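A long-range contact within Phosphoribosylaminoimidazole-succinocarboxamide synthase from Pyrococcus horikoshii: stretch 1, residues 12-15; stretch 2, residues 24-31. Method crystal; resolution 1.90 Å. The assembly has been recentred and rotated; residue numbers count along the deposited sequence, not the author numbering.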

# COMPACT_ATOMS: atom_id res chain seq x y z
N ALA A 12 -19.43 -0.44 18.00
CA ALA A 12 -18.55 -0.49 19.21
C ALA A 12 -18.50 0.85 19.96
O ALA A 12 -18.31 0.87 21.19
CB ALA A 12 -17.14 -0.94 18.83
N LYS A 13 -18.65 1.95 19.23
CA LYS A 13 -18.60 3.30 19.80
C LYS A 13 -19.61 4.25 19.17
O LYS A 13 -19.94 4.12 17.99
CB LYS A 13 -17.19 3.91 19.66
CG LYS A 13 -16.10 3.25 20.50
CD LYS A 13 -14.89 4.17 20.71
CE LYS A 13 -14.36 4.79 19.41
NZ LYS A 13 -13.99 3.77 18.37
N LYS A 14 -20.09 5.20 19.96
CA LYS A 14 -21.01 6.24 19.49
C LYS A 14 -20.47 7.64 19.81
O LYS A 14 -19.94 7.87 20.90
CB LYS A 14 -22.40 6.04 20.10
N MET A 15 -20.61 8.56 18.86
CA MET A 15 -20.18 9.95 19.05
C MET A 15 -21.38 10.87 19.22
O MET A 15 -22.29 10.86 18.39
CB MET A 15 -19.30 10.42 17.88
CG MET A 15 -18.10 9.52 17.56
SD MET A 15 -16.90 9.37 18.90
CE MET A 15 -15.84 10.79 18.62
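Stretch 2 24-31: IMEFKDDA

How does stretch 2 run relative to stretch 1? Residues 24-27 form a strand that lies beside strand 13-15 in the opposite direction, with 161° between their N-to-C directions and a closest approach of 4.6 Å between the axes. Both are extended, with phi from about -93° to -142° and psi from about 117° to 149°. Lys-13 pairs with Phe-27, Lys-14 with Glu-26 and Met-15 with Met-25, so the partner's number falls as stretch 1 advances. Beyond the pairing, Lys-28 and Asp-29 leave the strand, and a second strand starts at Asp-30.

What meets Ala-12, just ahead of the pairing? Its carbonyl accepts a nearly straight hydrogen bond from the backbone of Lys-28, with N of Lys-28 2.7 Å from O of Ala-12 and an angle of 170° at the hydrogen. The turn in stretch 2 then brings Asp-30 back alongside: CA of Ala-12 lies 3.6 Å from O of Asp-30, and the two CA atoms are 5.0 Å apart. Asp-29, between them, points its CB away and makes no contact with stretch 1.

Where does Lys-13 place its long side chain? It sits in a non-hydrogen-bonded pair with Phe-27, the CA atoms of Lys-13 and Phe-27 4.5 Å apart, and both side chains leave the same face of the sheet. With chi angles m, t, m, m, the aliphatic chain lies over one face of the phenyl ring in a CH-pi contact: CD of Lys-13 is 3.8 Å from the centroid of the Phe-27 ring, 21° off its normal. Next along, CE of Lys-13 comes within 3.7 Å of SD of Met-25, while NZ finds a hydrogen bond elsewhere in the structure. The backbone contributes too, CA of Lys-13 making a CA-H...O contact of 3.2 Å with O of Glu-26.

How is the rest of the strand held? Lys-14 and Glu-26 form the hydrogen-bonded pair, in which N of Lys-14 donates to O of Glu-26 at 2.8 Å and N of Glu-26 donates to O of Lys-14 at 2.8 Å. Their side chains take the sheet face opposite Lys-13 and Phe-27, with CB of Lys-14 4.5 Å from CB of Glu-26; the Lys-14 side chain is not modelled beyond CB. Met-15 returns to the face of Lys-13, where its SD packs 3.7 Å from CG of Met-25. Its CA makes a last CA-H...O contact, 3.3 Å from CA of Met-15 to O of Ile-24.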

# COMPACT_ATOMS: atom_id res chain seq x y z
N ILE A 24 -19.00 13.77 23.07
CA ILE A 24 -18.97 12.56 23.88
C ILE A 24 -18.58 11.37 23.01
O ILE A 24 -19.17 11.14 21.95
CB ILE A 24 -20.33 12.29 24.56
CG1 ILE A 24 -20.65 13.37 25.60
CG2 ILE A 24 -20.37 10.87 25.17
CD1 ILE A 24 -19.70 13.45 26.79
N MET A 25 -17.58 10.63 23.45
CA MET A 25 -17.28 9.34 22.86
C MET A 25 -17.75 8.26 23.83
O MET A 25 -17.26 8.17 24.95
CB MET A 25 -15.79 9.19 22.56
CG MET A 25 -15.42 7.86 21.91
SD MET A 25 -13.70 7.84 21.34
CE MET A 25 -12.82 7.90 22.90
N GLU A 26 -18.71 7.46 23.37
CA GLU A 26 -19.36 6.45 24.22
C GLU A 26 -19.04 5.05 23.73
O GLU A 26 -19.23 4.74 22.56
CB GLU A 26 -20.87 6.69 24.23
CG GLU A 26 -21.68 5.70 25.06
CD GLU A 26 -23.17 5.89 24.89
OE1 GLU A 26 -23.85 4.93 24.49
OE2 GLU A 26 -23.66 7.01 25.16
N PHE A 27 -18.55 4.20 24.63
CA PHE A 27 -18.15 2.84 24.30
C PHE A 27 -19.32 1.88 24.56
O PHE A 27 -19.91 1.89 25.64
CB PHE A 27 -16.94 2.41 25.12
CG PHE A 27 -15.67 3.16 24.78
CD1 PHE A 27 -14.63 2.52 24.11
CD2 PHE A 27 -15.50 4.49 25.15
CE1 PHE A 27 -13.45 3.19 23.81
CE2 PHE A 27 -14.32 5.17 24.85
CZ PHE A 27 -13.29 4.52 24.18
N LYS A 28 -19.63 1.04 23.57
CA LYS A 28 -20.76 0.11 23.66
C LYS A 28 -20.28 -1.33 23.83
O LYS A 28 -19.09 -1.62 23.67
CB LYS A 28 -21.65 0.24 22.42
CG LYS A 28 -22.33 1.59 22.27
CD LYS A 28 -23.02 1.70 20.92
N ASP A 29 -21.21 -2.22 24.14
CA ASP A 29 -20.88 -3.64 24.34
C ASP A 29 -20.87 -4.44 23.04
O ASP A 29 -20.50 -5.62 23.04
CB ASP A 29 -21.84 -4.28 25.36
CG ASP A 29 -21.56 -3.83 26.79
OD1 ASP A 29 -22.33 -4.20 27.70
OD2 ASP A 29 -20.56 -3.10 27.02
N ASP A 30 -21.25 -3.80 21.94
CA ASP A 30 -21.28 -4.43 20.62
C ASP A 30 -19.89 -4.75 20.09
O ASP A 30 -18.96 -3.95 20.23
CB ASP A 30 -22.00 -3.53 19.60
CG ASP A 30 -23.44 -3.25 19.98
OD1 ASP A 30 -23.88 -2.09 19.83
OD2 ASP A 30 -24.15 -4.19 20.41
N ALA A 31 -19.77 -5.91 19.46
CA ALA A 31 -18.54 -6.31 18.78
C ALA A 31 -18.84 -6.73 17.35
O ALA A 31 -19.80 -7.46 17.09
CB ALA A 31 -17.84 -7.43 19.55